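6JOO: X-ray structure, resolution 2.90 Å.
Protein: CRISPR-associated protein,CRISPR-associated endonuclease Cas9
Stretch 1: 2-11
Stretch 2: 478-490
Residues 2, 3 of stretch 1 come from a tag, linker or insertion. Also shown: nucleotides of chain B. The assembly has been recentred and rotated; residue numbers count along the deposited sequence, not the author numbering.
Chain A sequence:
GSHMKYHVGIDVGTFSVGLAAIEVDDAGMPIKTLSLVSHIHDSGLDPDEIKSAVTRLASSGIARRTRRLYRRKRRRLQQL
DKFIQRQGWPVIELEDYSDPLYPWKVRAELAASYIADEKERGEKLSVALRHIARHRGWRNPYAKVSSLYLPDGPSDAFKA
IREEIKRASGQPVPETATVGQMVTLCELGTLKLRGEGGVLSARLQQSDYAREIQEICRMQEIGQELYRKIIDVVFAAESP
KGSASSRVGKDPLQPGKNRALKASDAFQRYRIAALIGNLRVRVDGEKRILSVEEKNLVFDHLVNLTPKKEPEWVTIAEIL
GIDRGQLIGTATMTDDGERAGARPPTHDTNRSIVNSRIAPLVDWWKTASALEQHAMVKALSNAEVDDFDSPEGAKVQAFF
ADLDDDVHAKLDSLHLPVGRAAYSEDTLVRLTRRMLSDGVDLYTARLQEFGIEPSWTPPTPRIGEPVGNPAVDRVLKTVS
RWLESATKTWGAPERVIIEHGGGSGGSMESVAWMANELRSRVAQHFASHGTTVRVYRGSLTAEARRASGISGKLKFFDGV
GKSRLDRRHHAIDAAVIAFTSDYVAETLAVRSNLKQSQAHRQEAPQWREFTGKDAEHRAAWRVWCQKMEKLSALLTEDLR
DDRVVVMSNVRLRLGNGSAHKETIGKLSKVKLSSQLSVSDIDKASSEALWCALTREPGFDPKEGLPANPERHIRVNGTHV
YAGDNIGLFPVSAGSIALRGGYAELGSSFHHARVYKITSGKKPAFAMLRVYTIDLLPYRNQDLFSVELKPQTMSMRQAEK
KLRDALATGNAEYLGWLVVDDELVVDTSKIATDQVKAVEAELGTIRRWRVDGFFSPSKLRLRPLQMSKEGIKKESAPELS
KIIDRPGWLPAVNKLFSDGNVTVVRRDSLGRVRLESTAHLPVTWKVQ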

ATOM      1  N   SER A   2      38.254 -12.660  -1.605  1.00109.45           N
ATOM      2  CA  SER A   2      39.490 -11.891  -1.519  1.00118.39           C
ATOM      3  C   SER A   2      40.085 -11.977  -0.120  1.00132.49           C
ATOM      4  O   SER A   2      39.364 -12.145   0.864  1.00133.80           O
ATOM      5  CB  SER A   2      39.244 -10.428  -1.898  1.00 98.25           C
ATOM      6  OG  SER A   2      40.449  -9.683  -1.883  1.00 95.63           O
ATOM      7  N   HIS A   3      41.407 -11.855  -0.039  1.00141.83           N
ATOM      8  CA  HIS A   3      42.116 -11.934   1.231  1.00149.73           C
ATOM      9  C   HIS A   3      42.099 -10.624   2.007  1.00149.03           C
ATOM     10  O   HIS A   3      42.758 -10.534   3.050  1.00132.81           O
ATOM     11  CB  HIS A   3      43.564 -12.375   0.995  1.00152.61           C
ATOM     12  CG  HIS A   3      43.692 -13.749   0.415  1.00164.59           C
ATOM     13  ND1 HIS A   3      43.724 -14.885   1.195  1.00171.74           N
ATOM     14  CD2 HIS A   3      43.797 -14.170  -0.868  1.00168.56           C
ATOM     15  CE1 HIS A   3      43.843 -15.946   0.417  1.00173.89           C
ATOM     16  NE2 HIS A   3      43.891 -15.540  -0.838  1.00172.39           N
HETATM   17  N   MSE A   4      41.371  -9.616   1.536  1.00152.02           N
HETATM   18  CA  MSE A   4      41.358  -8.317   2.195  1.00148.30           C
HETATM   19  C   MSE A   4      40.435  -8.323   3.412  1.00138.11           C
HETATM   20  O   MSE A   4      39.348  -8.904   3.381  1.00113.99           O
HETATM   21  CB  MSE A   4      40.932  -7.222   1.211  1.00153.98           C
HETATM   22  CG  MSE A   4      41.658  -7.266  -0.131  1.00174.77           C
HETATM   23 SE   MSE A   4      41.063  -5.888  -1.384  1.00188.88          SE
HETATM   24  CE  MSE A   4      41.905  -6.553  -3.013  1.00185.97           C
ATOM     25  N   LYS A   5      40.889  -7.685   4.486  1.00139.83           N
ATOM     26  CA  LYS A   5      40.102  -7.504   5.697  1.00148.18           C
ATOM     27  C   LYS A   5      39.612  -6.064   5.757  1.00147.78           C
ATOM     28  O   LYS A   5      40.345  -5.137   5.399  1.00155.28           O
ATOM     29  CB  LYS A   5      40.926  -7.836   6.946  1.00152.59           C
ATOM     30  N   TYR A   6      38.374  -5.875   6.208  1.00129.38           N
ATOM     31  CA  TYR A   6      37.761  -4.556   6.154  1.00122.66           C
ATOM     32  C   TYR A   6      36.645  -4.468   7.185  1.00121.47           C
ATOM     33  O   TYR A   6      36.197  -5.477   7.735  1.00124.07           O
ATOM     34  CB  TYR A   6      37.229  -4.259   4.751  1.00117.17           C
ATOM     35  CG  TYR A   6      36.066  -5.129   4.337  1.00100.19           C
ATOM     36  CD1 TYR A   6      36.272  -6.411   3.845  1.00109.06           C
ATOM     37  CD2 TYR A   6      34.761  -4.663   4.427  1.00 97.44           C
ATOM     38  CE1 TYR A   6      35.211  -7.208   3.461  1.00106.71           C
ATOM     39  CE2 TYR A   6      33.693  -5.452   4.046  1.00 94.84           C
ATOM     40  CZ  TYR A   6      33.923  -6.723   3.564  1.00102.47           C
ATOM     41  OH  TYR A   6      32.861  -7.513   3.182  1.00 98.75           O
ATOM     42  N   HIS A   7      36.197  -3.239   7.430  1.00106.28           N
ATOM     43  CA  HIS A   7      35.077  -2.938   8.309  1.00 88.20           C
ATOM     44  C   HIS A   7      33.921  -2.366   7.494  1.00108.57           C
ATOM     45  O   HIS A   7      34.105  -1.859   6.385  1.00109.41           O
ATOM     46  CB  HIS A   7      35.492  -1.953   9.413  1.00 94.78           C
ATOM     47  CG  HIS A   7      36.461  -2.520  10.407  1.00112.80           C
ATOM     48  ND1 HIS A   7      36.642  -3.876  10.582  1.00119.10           N
ATOM     49  CD2 HIS A   7      37.299  -1.915  11.283  1.00112.48           C
ATOM     50  CE1 HIS A   7      37.548  -4.081  11.521  1.00125.91           C
ATOM     51  NE2 HIS A   7      37.964  -2.907  11.961  1.00130.67           N
ATOM     52  N   VAL A   8      32.720  -2.453   8.061  1.00102.08           N
ATOM     53  CA  VAL A   8      31.495  -2.016   7.401  1.00 85.80           C
ATOM     54  C   VAL A   8      30.784  -1.020   8.304  1.00 88.14           C
ATOM     55  O   VAL A   8      30.542  -1.306   9.482  1.00 93.43           O
ATOM     56  CB  VAL A   8      30.567  -3.203   7.078  1.00 85.33           C
ATOM     57  CG1 VAL A   8      29.190  -2.711   6.672  1.00 75.95           C
ATOM     58  CG2 VAL A   8      31.168  -4.071   5.987  1.00 80.35           C
ATOM     59  N   GLY A   9      30.450   0.143   7.752  1.00 84.76           N
ATOM     60  CA  GLY A   9      29.659   1.117   8.476  1.00 85.38           C
ATOM     61  C   GLY A   9      28.321   1.357   7.808  1.00 84.25           C
ATOM     62  O   GLY A   9      28.271   1.576   6.597  1.00 91.45           O
ATOM     63  N   ILE A  10      27.230   1.318   8.569  1.00 87.91           N
ATOM     64  CA  ILE A  10      25.880   1.484   8.028  1.00 86.83           C
ATOM     65  C   ILE A  10      25.188   2.621   8.780  1.00108.45           C
ATOM     66  O   ILE A  10      24.944   2.513   9.989  1.00129.41           O
ATOM     67  CB  ILE A  10      25.060   0.187   8.112  1.00 80.27           C
ATOM     68  CG1 ILE A  10      25.653  -0.880   7.190  1.00 79.96           C
ATOM     69  CG2 ILE A  10      23.616   0.441   7.738  1.00 84.98           C
ATOM     70  CD1 ILE A  10      24.878  -2.188   7.159  1.00 74.92           C
ATOM     71  N   ASP A  11      24.874   3.704   8.067  1.00125.75           N
ATOM     72  CA  ASP A  11      24.126   4.844   8.596  1.00129.53           C
ATOM     73  C   ASP A  11      22.698   4.783   8.070  1.00113.38           C
ATOM     74  O   ASP A  11      22.480   4.778   6.854  1.00110.55           O
ATOM     75  CB  ASP A  11      24.784   6.170   8.200  1.00145.29           C
ATOM     76  CG  ASP A  11      23.880   7.378   8.445  1.00159.16           C
ATOM     77  OD1 ASP A  11      23.824   7.866   9.594  1.00166.57           O
ATOM     78  OD2 ASP A  11      23.232   7.842   7.482  1.00162.15           O
ATOM     79  N   THR A 478      17.703  -3.512   0.886  1.00 79.10           N
ATOM     80  CA  THR A 478      18.886  -2.856   0.335  1.00 79.33           C
ATOM     81  C   THR A 478      20.151  -3.304   1.060  1.00 83.33           C
ATOM     82  O   THR A 478      21.147  -3.663   0.421  1.00 76.52           O
ATOM     83  CB  THR A 478      18.714  -1.333   0.396  1.00 73.10           C
ATOM     84  OG1 THR A 478      17.739  -0.925  -0.573  1.00 82.02           O
ATOM     85  CG2 THR A 478      20.023  -0.623   0.103  1.00 61.13           C
ATOM     86  N   VAL A 479      20.122  -3.320   2.396  1.00 78.26           N
ATOM     87  CA  VAL A 479      21.302  -3.718   3.166  1.00 62.22           C
ATOM     88  C   VAL A 479      21.682  -5.163   2.856  1.00 77.81           C
ATOM     89  O   VAL A 479      22.867  -5.492   2.714  1.00 84.02           O
ATOM     90  CB  VAL A 479      21.054  -3.498   4.671  1.00 64.27           C
ATOM     91  CG1 VAL A 479      22.217  -4.027   5.498  1.00 67.84           C
ATOM     92  CG2 VAL A 479      20.840  -2.016   4.955  1.00 78.32           C
ATOM     93  N   SER A 480      20.684  -6.044   2.730  1.00 68.02           N
ATOM     94  CA  SER A 480      20.957  -7.434   2.372  1.00 71.05           C
ATOM     95  C   SER A 480      21.636  -7.533   1.013  1.00 70.54           C
ATOM     96  O   SER A 480      22.592  -8.298   0.842  1.00 85.49           O
ATOM     97  CB  SER A 480      19.660  -8.245   2.374  1.00 77.48           C
ATOM     98  OG  SER A 480      19.837  -9.508   1.754  1.00 88.59           O
ATOM     99  N   ARG A 481      21.155  -6.768   0.032  1.00 90.44           N
ATOM    100  CA  ARG A 481      21.736  -6.833  -1.305  1.00 86.52           C
ATOM    101  C   ARG A 481      23.183  -6.356  -1.308  1.00 81.89           C
ATOM    102  O   ARG A 481      24.036  -6.944  -1.981  1.00 67.09           O
ATOM    103  CB  ARG A 481      20.900  -6.007  -2.281  1.00 70.92           C
ATOM    104  CG  ARG A 481      21.454  -6.000  -3.690  1.00 74.89           C
ATOM    105  CD  ARG A 481      20.374  -6.324  -4.701  1.00 79.33           C
ATOM    106  NE  ARG A 481      19.631  -5.142  -5.124  1.00 73.97           N
ATOM    107  CZ  ARG A 481      18.426  -5.178  -5.684  1.00 68.01           C
ATOM    108  NH1 ARG A 481      17.816  -6.342  -5.875  1.00 78.06           N
ATOM    109  NH2 ARG A 481      17.828  -4.049  -6.045  1.00 81.80           N
ATOM    110  N   TRP A 482      23.477  -5.297  -0.550  1.00 75.79           N
ATOM    111  CA  TRP A 482      24.816  -4.713  -0.561  1.00 81.99           C
ATOM    112  C   TRP A 482      25.817  -5.611   0.152  1.00 89.31           C
ATOM    113  O   TRP A 482      26.931  -5.828  -0.338  1.00 88.54           O
ATOM    114  CB  TRP A 482      24.782  -3.325   0.081  1.00 88.88           C
ATOM    115  CG  TRP A 482      26.094  -2.597   0.039  1.00 89.14           C
ATOM    116  CD1 TRP A 482      26.632  -1.926  -1.026  1.00 79.20           C
ATOM    117  CD2 TRP A 482      27.026  -2.452   1.114  1.00 96.79           C
ATOM    118  NE1 TRP A 482      27.844  -1.380  -0.680  1.00 70.90           N
ATOM    119  CE2 TRP A 482      28.110  -1.689   0.629  1.00 97.33           C
ATOM    120  CE3 TRP A 482      27.053  -2.898   2.439  1.00 92.41           C
ATOM    121  CZ2 TRP A 482      29.206  -1.363   1.422  1.00104.28           C
ATOM    122  CZ3 TRP A 482      28.140  -2.573   3.223  1.00 92.44           C
ATOM    123  CH2 TRP A 482      29.203  -1.813   2.713  1.00 95.19           C
ATOM    124  N   LEU A 483      25.438  -6.132   1.320  1.00 80.65           N
ATOM    125  CA  LEU A 483      26.323  -7.039   2.043  1.00 70.98           C
ATOM    126  C   LEU A 483      26.591  -8.301   1.235  1.00 71.02           C
ATOM    127  O   LEU A 483      27.719  -8.804   1.216  1.00 86.25           O
ATOM    128  CB  LEU A 483      25.722  -7.392   3.403  1.00 76.29           C
ATOM    129  CG  LEU A 483      25.692  -6.279   4.448  1.00 73.87           C
ATOM    130  CD1 LEU A 483      24.984  -6.763   5.704  1.00 83.33           C
ATOM    131  CD2 LEU A 483      27.102  -5.817   4.769  1.00 75.92           C
ATOM    132  N   GLU A 484      25.566  -8.824   0.556  1.00 63.65           N
ATOM    133  CA  GLU A 484      25.764 -10.015  -0.263  1.00 78.59           C
ATOM    134  C   GLU A 484      26.729  -9.735  -1.406  1.00 84.73           C
ATOM    135  O   GLU A 484      27.606 -10.554  -1.704  1.00 98.63           O
ATOM    136  CB  GLU A 484      24.421 -10.526  -0.788  1.00 77.37           C
ATOM    137  CG  GLU A 484      24.524 -11.714  -1.737  1.00103.85           C
ATOM    138  CD  GLU A 484      23.247 -12.538  -1.777  1.00123.01           C
ATOM    139  OE1 GLU A 484      22.385 -12.338  -0.895  1.00133.43           O
ATOM    140  OE2 GLU A 484      23.103 -13.385  -2.686  1.00132.95           O
ATOM    141  N   SER A 485      26.597  -8.572  -2.049  1.00 87.97           N
ATOM    142  CA  SER A 485      27.571  -8.199  -3.066  1.00 91.29           C
ATOM    143  C   SER A 485      28.937  -7.922  -2.451  1.00 94.82           C
ATOM    144  O   SER A 485      29.965  -8.201  -3.080  1.00104.42           O
ATOM    145  CB  SER A 485      27.077  -6.987  -3.857  1.00 73.36           C
ATOM    146  OG  SER A 485      26.423  -7.390  -5.052  1.00 84.17           O
ATOM    147  N   ALA A 486      28.970  -7.393  -1.224  1.00 66.84           N
ATOM    148  CA  ALA A 486      30.247  -7.134  -0.567  1.00 65.36           C
ATOM    149  C   ALA A 486      30.903  -8.428  -0.102  1.00 89.55           C
ATOM    150  O   ALA A 486      32.126  -8.582  -0.203  1.00 86.62           O
ATOM    151  CB  ALA A 486      30.051  -6.183   0.612  1.00 57.07           C
ATOM    152  N   THR A 487      30.105  -9.364   0.418  1.00 80.15           N
ATOM    153  CA  THR A 487      30.644 -10.638   0.885  1.00 84.94           C
ATOM    154  C   THR A 487      31.195 -11.460  -0.273  1.00 84.13           C
ATOM    155  O   THR A 487      32.297 -12.011  -0.192  1.00 88.46           O
ATOM    156  CB  THR A 487      29.564 -11.419   1.635  1.00 98.98           C
ATOM    157  OG1 THR A 487      29.312 -10.793   2.899  1.00100.06           O
ATOM    158  CG2 THR A 487      29.993 -12.868   1.855  1.00 94.94           C
ATOM    159  N   LYS A 488      30.444 -11.541  -1.370  1.00 77.38           N
ATOM    160  CA  LYS A 488      30.884 -12.333  -2.511  1.00 81.36           C
ATOM    161  C   LYS A 488      32.047 -11.700  -3.264  1.00 90.31           C
ATOM    162  O   LYS A 488      32.453 -12.253  -4.293  1.00 95.48           O
ATOM    163  CB  LYS A 488      29.713 -12.569  -3.470  1.00 69.86           C
ATOM    164  N   THR A 489      32.588 -10.578  -2.781  1.00 99.63           N
ATOM    165  CA  THR A 489      33.718  -9.892  -3.402  1.00 91.63           C
ATOM    166  C   THR A 489      34.949  -9.845  -2.508  1.00 87.30           C
ATOM    167  O   THR A 489      36.041 -10.212  -2.954  1.00 98.86           O
ATOM    168  CB  THR A 489      33.312  -8.462  -3.808  1.00 85.84           C
ATOM    169  OG1 THR A 489      32.238  -8.526  -4.755  1.00 78.30           O
ATOM    170  CG2 THR A 489      34.484  -7.729  -4.435  1.00 78.71           C
ATOM    171  N   TRP A 490      34.811  -9.396  -1.259  1.00 92.85           N
ATOM    172  CA  TRP A 490      35.932  -9.303  -0.329  1.00100.05           C
ATOM    173  C   TRP A 490      35.731 -10.186   0.898  1.00116.01           C
ATOM    174  O   TRP A 490      36.358  -9.956   1.937  1.00139.65           O
ATOM    175  CB  TRP A 490      36.160  -7.850   0.094  1.00101.56           C
ATOM    176  CG  TRP A 490      36.262  -6.899  -1.051  1.00104.61           C
ATOM    177  CD1 TRP A 490      37.230  -6.870  -2.013  1.00108.47           C
ATOM    178  CD2 TRP A 490      35.366  -5.825  -1.352  1.00 99.67           C
ATOM    179  NE1 TRP A 490      36.990  -5.846  -2.896  1.00104.10           N
ATOM    180  CE2 TRP A 490      35.852  -5.187  -2.511  1.00 97.43           C
ATOM    181  CE3 TRP A 490      34.200  -5.337  -0.752  1.00 95.82           C
ATOM    182  CZ2 TRP A 490      35.212  -4.091  -3.085  1.00 85.83           C
ATOM    183  CZ3 TRP A 490      33.566  -4.248  -1.322  1.00 80.13           C
ATOM    184  CH2 TRP A 490      34.073  -3.637  -2.478  1.00 75.43           C
TER
ATOM    185  P     G B 111      17.611  -9.313  -4.162  1.00 80.13           P
ATOM    186  OP1   G B 111      18.242  -8.239  -3.351  1.00 77.49           O
ATOM    187  OP2   G B 111      16.622  -8.944  -5.205  1.00 80.46           O
ATOM    188  O5'   G B 111      18.761 -10.174  -4.851  1.00 82.34           O
ATOM    189  C5'   G B 111      19.909 -10.560  -4.113  1.00 82.06           C
ATOM    190  C4'   G B 111      20.913 -11.295  -4.963  1.00 82.66           C
ATOM    191  O4'   G B 111      20.373 -12.574  -5.378  1.00 85.21           O
ATOM    192  C3'   G B 111      21.313 -10.630  -6.267  1.00 81.96           C
ATOM    193  O3'   G B 111      22.272  -9.611  -6.090  1.00 81.28           O
ATOM    194  C2'   G B 111      21.828 -11.801  -7.094  1.00 84.14           C
ATOM    195  O2'   G B 111      23.151 -12.139  -6.713  1.00 85.71           O
ATOM    196  C1'   G B 111      20.896 -12.927  -6.644  1.00 84.97           C
ATOM    197  N9    G B 111      19.782 -13.133  -7.586  1.00 83.82           N
ATOM    198  C8    G B 111      18.508 -12.635  -7.486  1.00 82.11           C
ATOM    199  N7    G B 111      17.745 -12.995  -8.482  1.00 82.79           N
ATOM    200  C5    G B 111      18.568 -13.770  -9.288  1.00 84.85           C
ATOM    201  C6    G B 111      18.292 -14.431 -10.512  1.00 86.95           C
ATOM    202  O6    G B 111      17.232 -14.468 -11.149  1.00 88.25           O
ATOM    203  N1    G B 111      19.415 -15.102 -10.986  1.00 87.98           N
ATOM    204  C2    G B 111      20.642 -15.135 -10.367  1.00 86.93           C
ATOM    205  N2    G B 111      21.603 -15.841 -10.982  1.00 87.14           N
ATOM    206  N3    G B 111      20.910 -14.523  -9.228  1.00 85.80           N
ATOM    207  C4    G B 111      19.833 -13.864  -8.750  1.00 84.80           C
ATOM    208  P     C B 112      22.311  -8.377  -7.108  1.00 77.56           P
ATOM    209  OP1   C B 112      23.307  -7.417  -6.568  1.00 75.13           O
ATOM    210  OP2   C B 112      20.921  -7.936  -7.382  1.00 75.94           O
ATOM    211  O5'   C B 112      22.882  -9.011  -8.449  1.00 83.59           O
ATOM    212  C5'   C B 112      24.222  -9.459  -8.510  1.00 88.54           C
ATOM    213  C4'   C B 112      24.495 -10.216  -9.781  1.00 92.11           C
ATOM    214  O4'   C B 112      23.522 -11.273  -9.935  1.00 92.88           O
ATOM    215  C3'   C B 112      24.388  -9.418 -11.071  1.00 92.97           C
ATOM    216  O3'   C B 112      25.575  -8.687 -11.346  1.00 96.13           O
ATOM    217  C2'   C B 112      24.088 -10.492 -12.116  1.00 92.02           C
ATOM    218  O2'   C B 112      25.288 -11.092 -12.581  1.00 93.12           O
ATOM    219  C1'   C B 112      23.308 -11.532 -11.304  1.00 92.01           C
ATOM    220  N1    C B 112      21.854 -11.528 -11.585  1.00 88.67           N
ATOM    221  C2    C B 112      21.405 -12.335 -12.633  1.00 88.58           C
ATOM    222  O2    C B 112      22.240 -12.997 -13.271  1.00 89.24           O
ATOM    223  N3    C B 112      20.086 -12.373 -12.928  1.00 88.62           N
ATOM    224  C4    C B 112      19.225 -11.649 -12.216  1.00 87.47           C
ATOM    225  N4    C B 112      17.933 -11.721 -12.547  1.00 88.68           N
ATOM    226  C5    C B 112      19.656 -10.821 -11.137  1.00 84.61           C
ATOM    227  C6    C B 112      20.967 -10.790 -10.855  1.00 85.22           C

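A strand packed against a helix can rely on packing without hydrogen bonds between the two, and this pair from a Cas9 protein is a clear case: no hydrogen bond joins the two stretches, although some 492 Å² of surface is buried between them. Strand 6-11 and helix 478-490 run nearly antiparallel, at 164°, with their axes 11.6 Å apart at closest approach. That spacing leaves room for a layer of side chains, and the alternation of the strand supplies it. Tyr6, Val8 and Ile10 direct their CA-to-CB bonds toward the helix, whereas His7 and Asp11 make no contact with it.

Aliphatic packing makes up one part of the interface. Because the directions oppose, the later residues of the strand stretch meet the first residues of the helical one, where Ile10 CD1 lies 3.6 Å from Val479 CG1. One step back along the strand's inner face, Val8 CG1 sits 3.6 Å from Trp482 CZ3, at the edge of the indole near its plane, and 4.2 Å from Leu483 CD2. Branched aliphatic residues suit this buried layer, since they fill space without leaving polar groups unpaired; the one polar atom of the Trp482 ring, NE1, is hydrogen-bonded elsewhere in the structure.

Aromatic contacts take over toward the end of the helical stretch. Trp490, with 107 Å² covered, contributes the largest area of any residue here. The edge of its indole is turned toward the face of the Tyr6 ring, with 6.0 Å between the centroids of the phenol and the six-membered ring and planes at 74°. Tyr6 CE1 also packs 3.6 Å from Trp490 CB, and the edge of the tyrosine ring meets Trp490 carbonyl oxygen, Tyr6 CE1 to Trp490 O being 3.3 Å. Selenomethionine Met4 adds a sulfur-aromatic type of contact: its SE lies 4.8 Å from the centroid of the Trp490 five-membered ring, in an oblique approach, and 4.0 Å from Trp490 CD1.

Polar atoms approach without bonding across the gap. Met4 O and Trp490 O are 3.5 Å apart, but both are acceptors. Tyr6 OH comes within 3.6 Å of Ala486 O without a hydrogen bond; the hydroxyl is bonded to a residue adjoining one of the stretches. Ser2, a tag residue, touches the exposed margin through its CB, 3.4 Å from Thr489 O. Two helix threonines bond within the helical stretch: Thr487 OG1 donates to Leu483 O at 3.1 Å, and Thr489 OG1 to Ser485 O at 2.8 Å.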